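Local coordinates for signal transduction histidine kinase, LytS (Clostridium beijerinckii, PDB 5XSJ), which is probably a membrane-bound sensor histidine kinase that transfers the phosphoryl group of ATP to a protein histidine, represented here by an N-terminal four-helix part, probably its sensor region, at residues F106-D109 with D110-A114. Numbering follows the deposited sequence.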
ATOM      1  N   PHE B 106     -16.217 -11.479   8.727  1.00 40.83           N
ATOM      2  CA  PHE B 106     -16.561 -10.699   9.912  1.00 42.14           C
ATOM      3  C   PHE B 106     -15.360 -10.110  10.655  1.00 41.59           C
ATOM      4  O   PHE B 106     -15.529  -9.146  11.395  1.00 41.91           O
ATOM      5  CB  PHE B 106     -17.413 -11.539  10.871  1.00 44.80           C
ATOM      6  CG  PHE B 106     -18.762 -11.874  10.309  1.00 51.83           C
ATOM      7  CD1 PHE B 106     -19.695 -10.866  10.079  1.00 51.10           C
ATOM      8  CD2 PHE B 106     -19.091 -13.180   9.966  1.00 51.74           C
ATOM      9  CE1 PHE B 106     -20.938 -11.155   9.531  1.00 55.37           C
ATOM     10  CE2 PHE B 106     -20.340 -13.481   9.423  1.00 55.38           C
ATOM     11  CZ  PHE B 106     -21.263 -12.468   9.207  1.00 55.66           C
ATOM     12  N   TYR B 107     -14.159 -10.662  10.471  1.00 40.38           N
ATOM     13  CA  TYR B 107     -12.997 -10.057  11.128  1.00 37.88           C
ATOM     14  C   TYR B 107     -11.874  -9.640  10.183  1.00 35.84           C
ATOM     15  O   TYR B 107     -10.793  -9.271  10.639  1.00 33.61           O
ATOM     16  CB  TYR B 107     -12.438 -10.990  12.206  1.00 36.56           C
ATOM     17  CG  TYR B 107     -12.046 -12.381  11.766  1.00 36.17           C
ATOM     18  CD1 TYR B 107     -10.743 -12.667  11.362  1.00 34.21           C
ATOM     19  CD2 TYR B 107     -12.961 -13.426  11.809  1.00 39.83           C
ATOM     20  CE1 TYR B 107     -10.374 -13.946  10.985  1.00 36.47           C
ATOM     21  CE2 TYR B 107     -12.604 -14.715  11.433  1.00 38.07           C
ATOM     22  CZ  TYR B 107     -11.312 -14.969  11.021  1.00 39.72           C
ATOM     23  OH  TYR B 107     -10.953 -16.242  10.644  1.00 38.51           O
ATOM     24  N   TYR B 108     -12.143  -9.672   8.880  1.00 35.73           N
ATOM     25  CA  TYR B 108     -11.158  -9.283   7.881  1.00 35.62           C
ATOM     26  C   TYR B 108     -10.626  -7.874   8.136  1.00 34.31           C
ATOM     27  O   TYR B 108      -9.419  -7.667   8.206  1.00 33.99           O
ATOM     28  CB  TYR B 108     -11.753  -9.376   6.477  1.00 35.93           C
ATOM     29  CG  TYR B 108     -10.868  -8.780   5.412  1.00 37.74           C
ATOM     30  CD1 TYR B 108      -9.799  -9.495   4.887  1.00 38.21           C
ATOM     31  CD2 TYR B 108     -11.094  -7.488   4.934  1.00 37.03           C
ATOM     32  CE1 TYR B 108      -8.971  -8.940   3.911  1.00 38.16           C
ATOM     33  CE2 TYR B 108     -10.279  -6.928   3.964  1.00 38.71           C
ATOM     34  CZ  TYR B 108      -9.218  -7.656   3.455  1.00 40.01           C
ATOM     35  OH  TYR B 108      -8.409  -7.085   2.489  1.00 41.29           O
ATOM     36  N   ASP B 109     -11.534  -6.919   8.294  1.00 35.63           N
ATOM     37  CA  ASP B 109     -11.165  -5.524   8.544  1.00 35.94           C
ATOM     38  C   ASP B 109     -10.340  -5.344   9.818  1.00 34.24           C
ATOM     39  O   ASP B 109      -9.297  -4.700   9.797  1.00 33.05           O
ATOM     40  CB  ASP B 109     -12.421  -4.654   8.630  1.00 36.69           C
ATOM     41  CG  ASP B 109     -13.042  -4.396   7.268  1.00 42.75           C
ATOM     42  OD1 ASP B 109     -12.431  -4.816   6.257  1.00 40.11           O
ATOM     43  OD2 ASP B 109     -14.129  -3.766   7.207  1.00 44.54           O
ATOM     44  N   ASP B 110     -10.826  -5.899  10.927  1.00 34.78           N
ATOM     45  CA  ASP B 110     -10.107  -5.831  12.199  1.00 32.89           C
ATOM     46  C   ASP B 110      -8.744  -6.480  12.100  1.00 29.78           C
ATOM     47  O   ASP B 110      -7.785  -6.001  12.677  1.00 31.51           O
ATOM     48  CB  ASP B 110     -10.904  -6.511  13.313  1.00 32.96           C
ATOM     49  CG  ASP B 110     -12.107  -5.708  13.746  1.00 37.21           C
ATOM     50  OD1 ASP B 110     -12.017  -4.467  13.741  1.00 34.15           O
ATOM     51  OD2 ASP B 110     -13.135  -6.321  14.115  1.00 40.53           O
ATOM     52  N   PHE B 111      -8.677  -7.588  11.374  1.00 31.21           N
ATOM     53  CA  PHE B 111      -7.444  -8.349  11.232  1.00 32.69           C
ATOM     54  C   PHE B 111      -6.411  -7.511  10.487  1.00 31.04           C
ATOM     55  O   PHE B 111      -5.257  -7.407  10.900  1.00 31.33           O
ATOM     56  CB  PHE B 111      -7.727  -9.657  10.484  1.00 32.56           C
ATOM     57  CG  PHE B 111      -6.637 -10.676  10.590  1.00 33.61           C
ATOM     58  CD1 PHE B 111      -5.709 -10.622  11.615  1.00 32.48           C
ATOM     59  CD2 PHE B 111      -6.541 -11.696   9.654  1.00 33.63           C
ATOM     60  CE1 PHE B 111      -4.702 -11.580  11.719  1.00 33.34           C
ATOM     61  CE2 PHE B 111      -5.549 -12.650   9.753  1.00 33.11           C
ATOM     62  CZ  PHE B 111      -4.624 -12.592  10.785  1.00 34.98           C
ATOM     63  N   VAL B 112      -6.852  -6.921   9.382  1.00 32.01           N
ATOM     64  CA  VAL B 112      -6.048  -5.996   8.602  1.00 31.60           C
ATOM     65  C   VAL B 112      -5.663  -4.752   9.399  1.00 29.27           C
ATOM     66  O   VAL B 112      -4.492  -4.360   9.414  1.00 27.87           O
ATOM     67  CB  VAL B 112      -6.803  -5.576   7.321  1.00 34.17           C
ATOM     68  CG1 VAL B 112      -6.152  -4.366   6.680  1.00 31.75           C
ATOM     69  CG2 VAL B 112      -6.839  -6.740   6.353  1.00 36.78           C
ATOM     70  N   ALA B 113      -6.635  -4.132  10.061  1.00 28.80           N
ATOM     71  CA  ALA B 113      -6.341  -2.911  10.824  1.00 29.24           C
ATOM     72  C   ALA B 113      -5.286  -3.164  11.902  1.00 29.00           C
ATOM     73  O   ALA B 113      -4.382  -2.354  12.085  1.00 29.26           O
ATOM     74  CB  ALA B 113      -7.612  -2.337  11.447  1.00 27.95           C
ATOM     75  N   ALA B 114      -5.368  -4.300  12.584  1.00 29.41           N
ATOM     76  CA  ALA B 114      -4.365  -4.643  13.596  1.00 29.39           C
ATOM     77  C   ALA B 114      -2.948  -4.648  13.023  1.00 28.50           C
ATOM     78  O   ALA B 114      -2.025  -4.130  13.646  1.00 28.52           O
ATOM     79  CB  ALA B 114      -4.688  -5.991  14.225  1.00 27.08           C
TER
HETATM   80  O   HOH W   1     -13.577  -6.778  10.886  1.00 39.24           O
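Tyr107, Tyr108 and Asp109 each accept a backbone hydrogen bond from the residue four places on, as helix 104-133 runs through its first turns. Phe111 N reaches Tyr107 O at 2.8 Å, in a rather bent bond (149° at the hydrogen). Val112 N lies 2.9 Å from Tyr108 O and is close to straight (170°). The third bond joins Ala113 N to Asp109 O at 2.7 Å. One residue before this series, at Phe106 O and Asp110 N, a water takes the place of the direct bond, donating to Phe106 O and accepting from Asp110 N at 2.9 Å; Tyr107 departs here from regular helical backbone values.

Among the side chains, Val112 CG2 makes a CH-pi contact with the Tyr108 ring, 4.0 Å from its centroid. With CG anti to the backbone N (chi1 171°), Tyr108 carries its ring along the helix, and one face, near CE1 and CZ, lies against this methyl. On the inner side of the helix, Phe111 CB meets the edge of the Tyr107 ring at CD1, 4.4 Å away. Both aromatic side chains pack on Ile40 of helix 15-42, while Tyr107 and Asp110 also touch Thr94 of helix 73-99.

Tyr107 and Phe111 thus join the turn to the four-helix bundle, and Tyr107 and Asp109 also meet chains of another protein, Tyr107 by apolar packing and Asp109 through a salt bridge from OD2 to a basic side chain. Water insertion at Asp110 N keeps that amide satisfied where the regular bonding pattern is interrupted.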